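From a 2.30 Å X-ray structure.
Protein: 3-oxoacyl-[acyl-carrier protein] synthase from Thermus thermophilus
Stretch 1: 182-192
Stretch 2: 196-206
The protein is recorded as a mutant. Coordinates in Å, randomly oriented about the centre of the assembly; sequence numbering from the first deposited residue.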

# COMPACT_ATOMS: atom_id res chain seq x y z
N GLY A 182 -0.04 -14.89 -6.85
CA GLY A 182 -1.34 -14.48 -7.36
C GLY A 182 -2.11 -15.49 -8.18
O GLY A 182 -3.28 -15.24 -8.49
N THR A 183 -1.50 -16.61 -8.55
CA THR A 183 -2.22 -17.62 -9.32
C THR A 183 -3.31 -18.19 -8.41
O THR A 183 -4.27 -18.82 -8.87
CB THR A 183 -1.29 -18.78 -9.79
OG1 THR A 183 -0.65 -19.36 -8.65
CG2 THR A 183 -0.22 -18.27 -10.75
N GLY A 184 -3.14 -17.95 -7.11
CA GLY A 184 -4.11 -18.40 -6.12
C GLY A 184 -4.93 -17.21 -5.65
O GLY A 184 -5.25 -17.08 -4.47
N ALA A 185 -5.26 -16.34 -6.60
CA ALA A 185 -6.05 -15.14 -6.32
C ALA A 185 -7.54 -15.48 -6.21
O ALA A 185 -8.29 -14.79 -5.52
CB ALA A 185 -5.82 -14.12 -7.43
N LYS A 186 -7.95 -16.55 -6.89
CA LYS A 186 -9.35 -17.00 -6.89
C LYS A 186 -9.77 -17.66 -5.57
O LYS A 186 -10.97 -17.80 -5.29
CB LYS A 186 -9.55 -18.00 -8.04
CG LYS A 186 -8.45 -19.03 -8.11
CD LYS A 186 -8.80 -20.21 -9.00
CE LYS A 186 -7.57 -21.06 -9.28
NZ LYS A 186 -6.79 -21.37 -8.04
N GLU A 187 -8.78 -18.07 -4.77
CA GLU A 187 -9.00 -18.74 -3.49
C GLU A 187 -9.50 -17.86 -2.34
O GLU A 187 -10.07 -18.35 -1.37
CB GLU A 187 -7.71 -19.44 -3.06
CG GLU A 187 -7.06 -20.24 -4.17
CD GLU A 187 -7.89 -21.44 -4.59
OE1 GLU A 187 -9.14 -21.37 -4.50
OE2 GLU A 187 -7.29 -22.45 -5.02
N LEU A 188 -9.27 -16.55 -2.46
CA LEU A 188 -9.69 -15.60 -1.44
C LEU A 188 -9.69 -14.20 -2.07
O LEU A 188 -8.68 -13.76 -2.61
CB LEU A 188 -8.73 -15.65 -0.24
CG LEU A 188 -8.98 -14.73 0.97
CD1 LEU A 188 -10.40 -14.90 1.50
CD2 LEU A 188 -7.96 -15.04 2.04
N TYR A 189 -10.83 -13.51 -1.99
CA TYR A 189 -10.96 -12.18 -2.58
C TYR A 189 -12.27 -11.43 -2.29
O TYR A 189 -13.21 -11.96 -1.69
CB TYR A 189 -10.77 -12.28 -4.10
CG TYR A 189 -11.81 -13.16 -4.79
CD1 TYR A 189 -13.15 -12.74 -4.90
CD2 TYR A 189 -11.48 -14.42 -5.29
CE1 TYR A 189 -14.12 -13.55 -5.48
CE2 TYR A 189 -12.44 -15.24 -5.87
CZ TYR A 189 -13.76 -14.80 -5.96
OH TYR A 189 -14.72 -15.61 -6.52
N HIS A 190 -12.29 -10.18 -2.73
CA HIS A 190 -13.42 -9.27 -2.64
C HIS A 190 -13.08 -8.14 -3.61
O HIS A 190 -12.21 -7.30 -3.34
CB HIS A 190 -13.59 -8.70 -1.22
CG HIS A 190 -14.69 -7.68 -1.10
ND1 HIS A 190 -14.61 -6.44 -1.69
CD2 HIS A 190 -15.89 -7.73 -0.49
CE1 HIS A 190 -15.72 -5.76 -1.44
NE2 HIS A 190 -16.51 -6.52 -0.72
N ALA A 191 -13.74 -8.14 -4.76
CA ALA A 191 -13.48 -7.13 -5.79
C ALA A 191 -13.54 -5.70 -5.26
O ALA A 191 -13.91 -5.45 -4.10
CB ALA A 191 -14.48 -7.30 -6.93
N CYS A 192 -13.16 -4.77 -6.13
CA CYS A 192 -13.19 -3.34 -5.81
C CYS A 192 -13.51 -2.56 -7.08
O CYS A 192 -14.56 -1.93 -7.18
CB CYS A 192 -11.85 -2.87 -5.24
SG CYS A 192 -11.84 -1.09 -4.83
N ARG A 196 -13.60 -9.42 -12.41
CA ARG A 196 -13.00 -10.75 -12.58
C ARG A 196 -11.49 -10.71 -12.35
O ARG A 196 -10.89 -9.64 -12.34
CB ARG A 196 -13.29 -11.29 -13.99
CG ARG A 196 -12.77 -10.43 -15.15
CD ARG A 196 -11.24 -10.36 -15.18
NE ARG A 196 -10.74 -9.38 -16.14
CZ ARG A 196 -9.51 -8.86 -16.13
NH1 ARG A 196 -8.64 -9.22 -15.20
NH2 ARG A 196 -9.16 -7.98 -17.06
N LEU A 197 -10.89 -11.88 -12.19
CA LEU A 197 -9.45 -11.98 -11.99
C LEU A 197 -8.76 -12.36 -13.30
O LEU A 197 -9.41 -12.77 -14.26
CB LEU A 197 -9.13 -13.02 -10.90
CG LEU A 197 -9.39 -12.60 -9.44
CD1 LEU A 197 -9.36 -13.81 -8.54
CD2 LEU A 197 -8.35 -11.57 -9.01
N PRO A 198 -7.42 -12.21 -13.36
CA PRO A 198 -6.62 -12.54 -14.55
C PRO A 198 -6.82 -13.94 -15.12
O PRO A 198 -6.61 -14.15 -16.32
CB PRO A 198 -5.19 -12.30 -14.06
CG PRO A 198 -5.36 -11.15 -13.14
CD PRO A 198 -6.58 -11.55 -12.34
N ASP A 199 -7.21 -14.90 -14.29
CA ASP A 199 -7.44 -16.26 -14.78
C ASP A 199 -8.87 -16.43 -15.30
O ASP A 199 -9.18 -17.41 -15.98
CB ASP A 199 -7.15 -17.32 -13.69
CG ASP A 199 -7.98 -17.11 -12.43
OD1 ASP A 199 -9.18 -16.80 -12.53
OD2 ASP A 199 -7.42 -17.28 -11.33
N GLY A 200 -9.72 -15.46 -14.98
CA GLY A 200 -11.11 -15.51 -15.43
C GLY A 200 -12.11 -15.65 -14.31
O GLY A 200 -13.31 -15.46 -14.51
N THR A 201 -11.64 -15.99 -13.11
CA THR A 201 -12.51 -16.16 -11.95
C THR A 201 -13.29 -14.86 -11.67
O THR A 201 -12.72 -13.86 -11.24
CB THR A 201 -11.69 -16.55 -10.70
OG1 THR A 201 -10.93 -17.74 -10.96
CG2 THR A 201 -12.62 -16.79 -9.52
N SER A 202 -14.59 -14.89 -11.93
CA SER A 202 -15.42 -13.72 -11.70
C SER A 202 -15.55 -13.42 -10.21
O SER A 202 -15.47 -14.32 -9.38
CB SER A 202 -16.81 -13.94 -12.32
OG SER A 202 -17.61 -12.77 -12.26
N MET A 203 -15.75 -12.14 -9.88
CA MET A 203 -15.90 -11.72 -8.49
C MET A 203 -17.29 -11.10 -8.23
O MET A 203 -17.84 -10.40 -9.08
CB MET A 203 -14.81 -10.70 -8.11
CG MET A 203 -13.38 -11.26 -8.08
SD MET A 203 -12.13 -10.06 -7.51
CE MET A 203 -11.57 -9.37 -9.07
N LYS A 204 -17.84 -11.38 -7.05
CA LYS A 204 -19.15 -10.86 -6.65
C LYS A 204 -18.93 -9.76 -5.60
O LYS A 204 -17.81 -9.59 -5.10
CB LYS A 204 -20.02 -11.99 -6.07
CG LYS A 204 -21.52 -11.69 -5.98
CD LYS A 204 -21.92 -11.04 -4.66
CE LYS A 204 -23.44 -10.94 -4.54
NZ LYS A 204 -23.92 -10.49 -3.19
N ASN A 205 -19.99 -9.02 -5.27
CA ASN A 205 -19.91 -7.92 -4.30
C ASN A 205 -19.71 -8.33 -2.83
O ASN A 205 -19.98 -7.54 -1.92
CB ASN A 205 -21.14 -7.00 -4.41
CG ASN A 205 -22.44 -7.67 -3.97
OD1 ASN A 205 -22.53 -8.24 -2.88
ND2 ASN A 205 -23.47 -7.59 -4.82
N ARG A 206 -19.23 -9.55 -2.59
CA ARG A 206 -19.01 -10.01 -1.22
C ARG A 206 -17.76 -10.86 -1.03
O ARG A 206 -17.23 -11.46 -1.98
CB ARG A 206 -20.24 -10.76 -0.70
CG ARG A 206 -21.37 -9.84 -0.28
CD ARG A 206 -20.90 -8.86 0.79
NE ARG A 206 -21.85 -7.77 1.02
CZ ARG A 206 -21.64 -6.76 1.87
NH1 ARG A 206 -20.52 -6.69 2.57
NH2 ARG A 206 -22.56 -5.81 2.00

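What does Leu-197 find when it turns toward the first stretch? Arg-196 points away and takes no part, but Leu-197, buried and with chi1 in m and chi2 in t, sends its CD1 into a pocket with several walls. Leu-197 CD1 lies 3.7 Å from CB of Ala-185, 3.9 Å from CD2 of Tyr-189 and 3.5 Å from the backbone N of Lys-186. An apolar chain suits this buried place: CD1 and CD2 of Leu-197 are both near Ala-185 CB, and CD1 also reaches the ring and the backbone. Ala-185 points its methyl toward the second stretch, and Leu-197 CD1 also lies 3.4 Å from Ala-185 O.

How does the chain turn after the leucine, and what does the turn bring to the contact? A type I turn runs from Leu-197 to Gly-200, closed by the bond from Gly-200 N to Leu-197 O (2.8 Å). Gly-200 has a positive phi of 115°, at which a CB would be jammed against the preceding carbonyl O. Asp-199 OD1 then accepts from both Thr-201 N (2.7 Å) and Thr-201 OG1 (2.5 Å), while Leu-197 N donates to Thr-201 O (2.9 Å). With its backbone and hydroxyl held this way, Thr-201 places OG1 3.2 Å from CB of Lys-186. The lysine end leads away, and its NZ makes a salt bridge with OE2 of Glu-187 (3.2 Å).

What occupies the middle of the contact? Tyr-189, buried and pointing toward the second stretch, has more area covered by the other stretch than any other residue here. Its OH lies 3.8 Å from Thr-201 CG2 and 3.2 Å from Ser-202 O, although the CA-to-CB bond of Ser-202 points away. Met-203 CG sits over one ring face, 3.9 Å from the centroid of the Tyr-189 ring, in a CH-pi contact, and the sulfur SD approaches that centroid obliquely at 4.5 Å. Met-203 CB also lies 3.6 Å from CB of Ala-191, and both CB atoms point toward the other stretch.

How does the contact finish? The CA-to-CB bonds of Lys-204, Asn-205 and Arg-206 all point away, and Lys-204 NZ donates a hydrogen bond to Asn-205 OD1 (2.7 Å). Asn-205 and Arg-206 meet His-190 through their backbones: its CD2 is 3.7 Å from Arg-206 C, and its NE2 is 3.8 Å from Asn-205 O. No clear hydrogen bond joins the stretches, and the 558 Å² they bury, both sides summed, includes these apolar and aromatic contacts.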